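Local coordinates for protein PlzA (Borrelia burgdorferi, PDB 7MIE) that binds the bacterial second messenger c-di-GMP through a PilZ domain and probably acts as an effector in c-di-GMP signalling, at residues G34-G39 with L161-N166; F68-S73 with L278-F283; K189-F194 with K198-I203. All blocks are in the same frame, centred on the assembly; numbering follows the deposited sequence.

Interaction 1 of 3, residues G34-G39 with L161-N166; sequences GAKYRG and LKLGQN. With C2E (9,9'-[(2R,3R,3aS,5S,7aR,9R,10R,10aS,12S,14aR)-3,5,10,12-tetrahydroxy-5,12-dioxidooctahydro-2H,7H-difuro[3,2-d:3',2'-j][1,3,7,9,2,8]tetraoxadiphosphacyclododecine-2,9-diyl]bis(2-amino-1,9-dihydro-6H-purin-6-one)), chain C.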
# COMPACT_ATOMS: atom_id res chain seq x y z
N GLY A 34 -6.97 16.96 -7.34
CA GLY A 34 -5.86 16.65 -8.24
C GLY A 34 -4.68 17.60 -8.07
O GLY A 34 -3.51 17.18 -7.96
N ALA A 35 -5.01 18.89 -7.96
CA ALA A 35 -3.97 19.91 -7.82
C ALA A 35 -3.39 19.87 -6.42
O ALA A 35 -2.18 19.86 -6.24
CB ALA A 35 -4.55 21.28 -8.13
N LYS A 36 -4.27 19.78 -5.42
CA LYS A 36 -3.88 19.85 -4.02
C LYS A 36 -2.99 18.66 -3.66
O LYS A 36 -2.06 18.82 -2.87
CB LYS A 36 -5.14 19.86 -3.14
CG LYS A 36 -4.86 20.00 -1.66
CD LYS A 36 -6.10 20.23 -0.83
CE LYS A 36 -5.67 20.22 0.63
NZ LYS A 36 -6.62 20.94 1.47
N TYR A 37 -3.28 17.49 -4.24
CA TYR A 37 -2.64 16.25 -3.77
C TYR A 37 -1.72 15.64 -4.80
O TYR A 37 -1.46 14.42 -4.82
CB TYR A 37 -3.69 15.24 -3.25
CG TYR A 37 -4.38 15.75 -2.00
CD1 TYR A 37 -3.63 16.07 -0.88
CD2 TYR A 37 -5.75 15.89 -1.93
CE1 TYR A 37 -4.23 16.55 0.29
CE2 TYR A 37 -6.37 16.36 -0.77
CZ TYR A 37 -5.60 16.71 0.33
OH TYR A 37 -6.16 17.17 1.49
N ARG A 38 -1.18 16.49 -5.67
CA ARG A 38 -0.26 16.00 -6.68
C ARG A 38 0.90 15.33 -5.95
O ARG A 38 1.43 15.85 -4.97
CB ARG A 38 0.16 17.13 -7.63
CG ARG A 38 1.26 16.73 -8.62
CD ARG A 38 1.37 17.69 -9.80
NE ARG A 38 0.27 18.64 -9.75
CZ ARG A 38 0.37 19.92 -9.40
NH1 ARG A 38 -0.71 20.69 -9.38
NH2 ARG A 38 1.55 20.43 -9.08
N GLY A 39 1.20 14.09 -6.38
CA GLY A 39 2.33 13.36 -5.84
C GLY A 39 2.00 12.54 -4.58
O GLY A 39 2.88 11.86 -4.04
N LEU A 161 -7.93 13.10 4.85
CA LEU A 161 -7.70 12.47 6.16
C LEU A 161 -6.22 12.18 6.37
O LEU A 161 -5.69 12.38 7.47
CB LEU A 161 -8.52 11.19 6.26
CG LEU A 161 -10.04 11.40 6.20
CD1 LEU A 161 -10.73 10.05 6.33
CD2 LEU A 161 -10.50 12.35 7.32
N LYS A 162 -5.53 11.71 5.32
CA LYS A 162 -4.10 11.49 5.44
C LYS A 162 -3.35 12.78 5.75
O LYS A 162 -2.45 12.76 6.59
CB LYS A 162 -3.56 10.79 4.18
CG LYS A 162 -2.10 10.38 4.31
CD LYS A 162 -1.62 9.53 3.09
CE LYS A 162 -0.17 9.12 3.31
NZ LYS A 162 0.34 8.32 2.17
N LEU A 163 -3.72 13.89 5.09
CA LEU A 163 -3.07 15.18 5.34
C LEU A 163 -3.28 15.62 6.80
O LEU A 163 -2.37 16.15 7.43
CB LEU A 163 -3.66 16.26 4.41
CG LEU A 163 -3.26 17.71 4.71
CD1 LEU A 163 -1.74 17.89 4.57
CD2 LEU A 163 -3.97 18.64 3.73
N GLY A 164 -4.49 15.44 7.30
CA GLY A 164 -4.81 15.93 8.63
C GLY A 164 -4.10 15.19 9.76
O GLY A 164 -3.84 15.78 10.80
N GLN A 165 -3.87 13.86 9.60
CA GLN A 165 -3.21 13.11 10.68
C GLN A 165 -3.99 13.18 11.99
O GLN A 165 -3.40 13.24 13.07
CB GLN A 165 -1.78 13.64 10.89
CG GLN A 165 -0.88 13.24 9.72
CD GLN A 165 -0.77 11.73 9.68
OE1 GLN A 165 -0.31 11.12 10.64
NE2 GLN A 165 -1.20 11.12 8.58
N ASN A 166 -5.32 13.24 11.86
CA ASN A 166 -6.20 13.37 13.01
C ASN A 166 -6.84 12.03 13.37
O ASN A 166 -7.26 11.86 14.51
CB ASN A 166 -7.31 14.39 12.72
CG ASN A 166 -6.75 15.79 12.53
OD1 ASN A 166 -5.89 16.22 13.30
ND2 ASN A 166 -7.22 16.52 11.51
P1 C2E C . 0.37 9.87 15.41
O2P C2E C . 0.10 9.67 16.83
O1P C2E C . 1.48 10.78 14.94
O5' C2E C . 0.82 8.42 14.88
C5' C2E C . 1.30 8.31 13.53
C4' C2E C . 1.22 6.87 13.09
O4' C2E C . 1.98 6.04 13.99
C3' C2E C . -0.18 6.26 13.11
O3' C2E C . -0.83 6.62 11.90
C2' C2E C . 0.22 4.76 13.01
O2' C2E C . 0.65 4.48 11.69
C1' C2E C . 1.47 4.72 13.90
N9 C2E C . 1.17 4.24 15.25
C8 C2E C . 1.13 4.93 16.44
N7 C2E C . 0.82 4.18 17.46
C5 C2E C . 0.60 2.92 16.89
C6 C2E C . 0.21 1.70 17.48
O6 C2E C . -0.10 1.51 18.67
N1 C2E C . 0.10 0.68 16.52
C2 C2E C . 0.36 0.82 15.17
N2 C2E C . 0.20 -0.26 14.38
N3 C2E C . 0.72 1.96 14.61
C4 C2E C . 0.82 2.96 15.53
P11 C2E C . -2.44 6.48 11.85
O21 C2E C . -2.77 6.74 10.42
O11 C2E C . -2.78 5.12 12.41
O5A C2E C . -2.94 7.60 12.90
C5A C2E C . -2.87 8.97 12.42
C4A C2E C . -3.07 9.89 13.58
O4A C2E C . -4.40 9.72 14.13
C3A C2E C . -2.13 9.62 14.76
O3A C2E C . -0.89 10.24 14.46
C2A C2E C . -2.93 10.25 15.90
O2A C2E C . -2.83 11.67 15.91
C1A C2E C . -4.35 9.80 15.53
N91 C2E C . -4.76 8.55 16.14
C81 C2E C . -4.90 7.32 15.54
N71 C2E C . -5.29 6.40 16.39
C51 C2E C . -5.44 7.07 17.61
C61 C2E C . -5.85 6.60 18.89
O61 C2E C . -6.21 5.47 19.25
N11 C2E C . -5.85 7.63 19.84
C21 C2E C . -5.46 8.92 19.61
N21 C2E C . -5.52 9.75 20.67
N31 C2E C . -5.12 9.38 18.40
C41 C2E C . -5.11 8.39 17.46
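Just ahead of the c-di-GMP pocket, where helix 149-164 runs out, Leu163 packs against Tyr37 and Lys36 at the end of helix 26-36. A single methyl does most of the touching. Leu163 CD2 comes to the edge of the phenol ring, near its plane, 3.5 Å from Tyr37 OH. The same methyl lies 3.9 Å from Lys36 CE, at the far end of an extended lysine chain. With its CG anti to the backbone N (chi1 -177°), that chain starts across the neighbouring ring: Lys36 CG stands 3.8 Å above the plane of Tyr37, over its centre. Both side chains cross Leu163 at about a right angle, and no hydrogen bond spans the contact. The phenol hydroxyl is instead hydrogen-bonded to Asp160 OD1, on the same helix as Leu163, which would limit how the ring can swing.

Past the leucine the helix ends with Gly164, and Gln165, with positive phi (59°), turns the chain. Its side chain, bent at chi2, folds back so that Gln165 NE2 meets a lone pair of Lys162 O at 2.9 Å, an almost straight bond (171°). The backbone then reaches the ligand: Gln165 O accepts a weak hydrogen bond of 3.3 Å from O2A of c-di-GMP. Arg168 and Arg172, a little further along, both bind the ligand and form the RxxxR motif characteristic of PilZ domains.

Interaction 2 of 3, residues F68-S73 with L278-F283; sequences FGVIYS and LIHDYF
The imidazole of His280 meets strand 65-74 with its edge: Ile71 O and Val70 CG1 both lie near the ring plane, whereas Tyr72 CA approaches it obliquely. The phenol of Tyr72 neither stacks on the imidazole nor stands edge-on to it; the centroids of the two rings are 5.9 Å apart, their planes inclined at 36°. On the helix itself, one face of the Phe283 ring carries Tyr282 CD2, 3.7 Å above the plane and offset toward the rim.

This is helix-on-sheet packing between the two halves of the chain. The C-terminal helix 273-283 packs against strand 65-74 of the N-terminal antiparallel sheet, the axes of the two short segments approaching to 10.3 Å. The strand is irregular at this point, since Tyr72 and Ser73 together face Lys80 in a classic beta bulge. Tyr72 also touches Thr276 and Met277 of the helix, while Ile279, Tyr282 and Phe283 pack on Ile173 of the C-terminal sheet, so the helix lies between the two sheets, touching strands of both. The His280 side chain is about 11 Å from that of Ser207, which binds c-di-GMP, so it stands outside the site itself.

A single hydrogen bond carries the polar side. A chi1 of -175° swings the imidazole away from the backbone N, toward the strand, and His280 NE2 donates to Ile71 O at 2.9 Å. The bond is nearly straight (163°) and lies in the imidazole plane, although the donor is tilted somewhat from the plane of the carbonyl. Asn56 ND2 also makes a weak bond to this oxygen. Beside it the valine and histidine slide past each other in opposite directions, leaving Val70 CG1 3.7 Å from His280 CE1.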
# COMPACT_ATOMS: atom_id res chain seq x y z
N PHE A 68 -2.51 -9.73 -15.39
CA PHE A 68 -3.14 -9.27 -14.15
C PHE A 68 -2.06 -8.82 -13.19
O PHE A 68 -1.07 -9.52 -12.99
CB PHE A 68 -3.97 -10.39 -13.51
CG PHE A 68 -5.30 -10.56 -14.17
CD1 PHE A 68 -5.44 -11.35 -15.31
CD2 PHE A 68 -6.42 -9.88 -13.70
CE1 PHE A 68 -6.68 -11.45 -15.92
CE2 PHE A 68 -7.65 -9.99 -14.32
CZ PHE A 68 -7.77 -10.78 -15.44
N GLY A 69 -2.33 -7.69 -12.50
CA GLY A 69 -1.43 -7.24 -11.44
C GLY A 69 -2.26 -6.87 -10.21
O GLY A 69 -3.42 -7.27 -10.13
N VAL A 70 -1.62 -6.20 -9.26
CA VAL A 70 -2.30 -5.89 -8.01
C VAL A 70 -2.06 -4.40 -7.75
O VAL A 70 -0.99 -3.88 -8.02
CB VAL A 70 -1.65 -6.76 -6.91
CG1 VAL A 70 -2.25 -6.44 -5.56
CG2 VAL A 70 -1.93 -8.25 -7.18
N ILE A 71 -3.07 -3.72 -7.18
CA ILE A 71 -2.89 -2.31 -6.91
C ILE A 71 -2.09 -2.17 -5.62
O ILE A 71 -2.45 -2.76 -4.58
CB ILE A 71 -4.26 -1.61 -6.77
CG1 ILE A 71 -5.18 -1.86 -7.97
CG2 ILE A 71 -4.09 -0.12 -6.48
CD1 ILE A 71 -6.61 -1.29 -7.83
N TYR A 72 -1.05 -1.34 -5.70
CA TYR A 72 -0.26 -0.99 -4.53
C TYR A 72 -0.82 0.28 -3.86
O TYR A 72 -1.01 0.29 -2.63
CB TYR A 72 1.18 -0.72 -4.98
CG TYR A 72 2.05 -0.08 -3.94
CD1 TYR A 72 2.70 -0.85 -2.97
CD2 TYR A 72 2.27 1.30 -3.94
CE1 TYR A 72 3.54 -0.26 -2.03
CE2 TYR A 72 3.10 1.90 -3.02
CZ TYR A 72 3.73 1.11 -2.06
OH TYR A 72 4.55 1.71 -1.15
N SER A 73 -1.07 1.32 -4.66
CA SER A 73 -1.64 2.56 -4.11
C SER A 73 -2.43 3.26 -5.19
O SER A 73 -2.27 2.95 -6.38
CB SER A 73 -0.54 3.50 -3.56
OG SER A 73 0.25 4.05 -4.63
N LEU A 278 5.59 -6.27 2.96
CA LEU A 278 5.11 -7.30 3.89
C LEU A 278 3.66 -6.99 4.32
O LEU A 278 2.82 -7.89 4.41
CB LEU A 278 6.05 -7.35 5.10
CG LEU A 278 5.57 -8.07 6.36
CD1 LEU A 278 5.74 -9.57 6.16
CD2 LEU A 278 6.41 -7.66 7.57
N ILE A 279 3.40 -5.72 4.64
CA ILE A 279 2.04 -5.33 5.04
C ILE A 279 1.09 -5.41 3.84
O ILE A 279 -0.02 -5.97 3.96
CB ILE A 279 2.04 -3.92 5.67
CG1 ILE A 279 2.98 -3.88 6.88
CG2 ILE A 279 0.60 -3.51 6.06
CD1 ILE A 279 2.61 -4.85 8.01
N HIS A 280 1.52 -4.91 2.69
CA HIS A 280 0.69 -5.02 1.50
C HIS A 280 0.33 -6.49 1.21
O HIS A 280 -0.83 -6.78 0.94
CB HIS A 280 1.42 -4.37 0.32
CG HIS A 280 0.55 -4.35 -0.90
ND1 HIS A 280 0.59 -5.39 -1.83
CD2 HIS A 280 -0.34 -3.45 -1.35
CE1 HIS A 280 -0.25 -5.10 -2.81
NE2 HIS A 280 -0.83 -3.94 -2.54
N ASP A 281 1.33 -7.39 1.30
CA ASP A 281 1.12 -8.82 1.03
C ASP A 281 0.04 -9.38 1.95
O ASP A 281 -0.77 -10.22 1.54
CB ASP A 281 2.44 -9.59 1.19
CG ASP A 281 2.23 -11.09 1.10
OD1 ASP A 281 2.02 -11.58 -0.04
OD2 ASP A 281 2.23 -11.76 2.18
N TYR A 282 0.02 -8.95 3.22
CA TYR A 282 -0.95 -9.47 4.17
C TYR A 282 -2.38 -9.23 3.66
O TYR A 282 -3.26 -10.09 3.78
CB TYR A 282 -0.76 -8.82 5.54
CG TYR A 282 -1.87 -9.19 6.49
CD1 TYR A 282 -1.80 -10.38 7.22
CD2 TYR A 282 -2.98 -8.38 6.67
CE1 TYR A 282 -2.82 -10.74 8.08
CE2 TYR A 282 -4.03 -8.74 7.49
CZ TYR A 282 -3.94 -9.93 8.21
OH TYR A 282 -4.96 -10.23 9.07
N PHE A 283 -2.62 -8.05 3.07
CA PHE A 283 -3.94 -7.66 2.58
C PHE A 283 -4.29 -8.33 1.23
O PHE A 283 -5.46 -8.35 0.86
CB PHE A 283 -4.08 -6.13 2.53
CG PHE A 283 -4.04 -5.49 3.89
CD1 PHE A 283 -5.02 -5.76 4.84
CD2 PHE A 283 -3.05 -4.59 4.23
CE1 PHE A 283 -4.97 -5.20 6.11
CE2 PHE A 283 -3.02 -4.00 5.49
CZ PHE A 283 -3.96 -4.32 6.44

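Interaction 3 of 3, residues K189-F194 with K198-I203; sequences KAFIKF and KHKCLI
Just after the turn of this beta hairpin, Lys198 reaches across to Phe191. Its CB lies 3.5 Å from Lys193 CG, on the residue that faces it in a non-hydrogen-bonded pair. One carbon further out the fit is tight, with Lys198 CG only 3.4 Å from Lys193 CG as the two lysines run side by side. CD stays over the same neighbour, and after a bend at chi3 (-141°) Lys198 CE comes to 3.7 Å from Phe191 CB. The tip ends over a face of the phenyl ring in a cation-pi contact: Lys198 NZ is 4.5 Å from the centroid of Phe191, 25° off the ring normal. Glu239 completes the setting of this ammonium group with a salt bridge, which would offset the nearby charge of Lys193, whose NZ is 4.2 Å from Lys198 NZ.

Beneath these side chains, two antiparallel hydrogen-bonded pairs, Ala190 with Cys201 and Ile192 with His199, set the register. The shortest of their four bonds runs from His199 N to Ile192 O, 2.7 Å, nearly along the C=O axis. The other face carries Ala190, Ile192, Cys201 and His199; there Ile192 CG1 is 3.6 Å from Cys201 SG. Near the turn the Phe194 and His199 rings are almost parallel but slid apart, and His199 ND1 is buried without a partner.

Within the beta barrel expected of a PilZ domain, strand 228-233 pairs with the other edge of 189-193, strand 210-215 pairs with 198-207, and Val213 packs against Ile192 and Cys201.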
# COMPACT_ATOMS: atom_id res chain seq x y z
N LYS A 189 8.09 -12.35 17.80
CA LYS A 189 9.25 -11.89 18.54
C LYS A 189 9.95 -10.78 17.77
O LYS A 189 10.18 -10.91 16.57
CB LYS A 189 10.24 -13.02 18.82
CG LYS A 189 9.77 -14.07 19.82
CD LYS A 189 10.91 -14.90 20.36
CE LYS A 189 10.50 -16.32 20.67
NZ LYS A 189 10.10 -17.04 19.43
N ALA A 190 10.29 -9.70 18.47
CA ALA A 190 11.01 -8.59 17.86
C ALA A 190 11.94 -7.96 18.89
O ALA A 190 12.05 -8.43 20.03
CB ALA A 190 10.05 -7.56 17.30
N PHE A 191 12.60 -6.87 18.47
CA PHE A 191 13.56 -6.16 19.29
C PHE A 191 13.28 -4.67 19.18
O PHE A 191 12.89 -4.19 18.11
CB PHE A 191 14.99 -6.43 18.82
CG PHE A 191 15.44 -7.87 18.96
CD1 PHE A 191 15.72 -8.40 20.22
CD2 PHE A 191 15.58 -8.69 17.86
CE1 PHE A 191 16.12 -9.72 20.37
CE2 PHE A 191 15.99 -10.01 18.00
CZ PHE A 191 16.26 -10.52 19.25
N ILE A 192 13.52 -3.97 20.29
CA ILE A 192 13.49 -2.52 20.39
C ILE A 192 14.87 -2.06 20.87
O ILE A 192 15.40 -2.60 21.83
CB ILE A 192 12.36 -2.14 21.37
CG1 ILE A 192 10.98 -2.28 20.71
CG2 ILE A 192 12.55 -0.74 21.93
CD1 ILE A 192 10.74 -1.31 19.57
N LYS A 193 15.45 -1.08 20.15
CA LYS A 193 16.73 -0.47 20.48
C LYS A 193 16.55 1.03 20.72
O LYS A 193 16.01 1.73 19.87
CB LYS A 193 17.70 -0.58 19.30
CG LYS A 193 18.36 -1.94 19.11
CD LYS A 193 19.57 -1.90 18.21
CE LYS A 193 19.23 -1.67 16.75
NZ LYS A 193 18.68 -2.88 16.10
N PHE A 194 17.04 1.51 21.87
CA PHE A 194 17.08 2.93 22.18
C PHE A 194 17.97 3.15 23.40
O PHE A 194 18.00 2.31 24.31
CB PHE A 194 15.68 3.47 22.47
CG PHE A 194 15.14 3.16 23.84
CD1 PHE A 194 14.51 1.95 24.11
CD2 PHE A 194 15.25 4.09 24.87
CE1 PHE A 194 14.02 1.66 25.37
CE2 PHE A 194 14.75 3.80 26.14
CZ PHE A 194 14.15 2.59 26.39
N LYS A 198 19.37 -2.86 23.45
CA LYS A 198 18.40 -3.60 22.65
C LYS A 198 17.62 -4.57 23.53
O LYS A 198 18.21 -5.51 24.06
CB LYS A 198 19.14 -4.38 21.56
CG LYS A 198 18.26 -5.06 20.53
CD LYS A 198 19.09 -5.87 19.58
CE LYS A 198 18.61 -5.80 18.15
NZ LYS A 198 19.22 -6.87 17.33
N HIS A 199 16.30 -4.36 23.63
CA HIS A 199 15.40 -5.17 24.44
C HIS A 199 14.54 -6.08 23.56
O HIS A 199 14.18 -5.72 22.43
CB HIS A 199 14.47 -4.29 25.29
CG HIS A 199 15.15 -3.23 26.10
ND1 HIS A 199 15.71 -2.11 25.52
CD2 HIS A 199 15.34 -3.11 27.43
CE1 HIS A 199 16.24 -1.35 26.47
NE2 HIS A 199 16.02 -1.94 27.65
N LYS A 200 14.20 -7.25 24.11
CA LYS A 200 13.20 -8.13 23.53
C LYS A 200 11.83 -7.48 23.66
O LYS A 200 11.58 -6.72 24.60
CB LYS A 200 13.15 -9.45 24.30
CG LYS A 200 14.09 -10.55 23.83
CD LYS A 200 13.59 -11.94 24.19
CE LYS A 200 14.68 -12.86 24.69
NZ LYS A 200 15.99 -12.52 24.09
N CYS A 201 10.94 -7.78 22.71
CA CYS A 201 9.56 -7.37 22.86
C CYS A 201 8.66 -8.34 22.10
O CYS A 201 9.17 -9.17 21.35
CB CYS A 201 9.36 -5.91 22.43
SG CYS A 201 9.65 -5.61 20.67
N LEU A 202 7.35 -8.26 22.32
CA LEU A 202 6.40 -9.03 21.52
C LEU A 202 5.61 -8.05 20.64
O LEU A 202 5.14 -7.03 21.13
CB LEU A 202 5.46 -9.83 22.43
CG LEU A 202 6.14 -10.90 23.29
CD1 LEU A 202 5.12 -11.78 24.00
CD2 LEU A 202 7.09 -11.75 22.45
N ILE A 203 5.48 -8.37 19.34
CA ILE A 203 4.61 -7.55 18.48
C ILE A 203 3.14 -7.85 18.81
O ILE A 203 2.71 -9.01 18.75
CB ILE A 203 4.90 -7.79 16.98
CG1 ILE A 203 6.40 -7.72 16.62
CG2 ILE A 203 4.04 -6.83 16.13
CD1 ILE A 203 6.74 -8.30 15.26

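In the fold
From the N terminus, the chain passes residues 34-39, then 68-73 in the N-terminal sheet, before helix 149-164 returns and interaction 1 closes a loop that holds the whole of that sheet. The partner of 68-73 comes only at the C-terminal helix, so interactions 1 and 2 cross. Interaction 3, a local hairpin, opens after interaction 1 has closed and is nested inside the long loop that interaction 2 completes. Interaction 1 ties the end of helix 26-36 to that of helix 149-164, next to the c-di-GMP-binding residues, interaction 3 pairs two neighbouring strands of the C-terminal sheet, and interaction 2 joins the two halves. None touches another; the centres of interactions 1 and 3 lie about 33 Å apart.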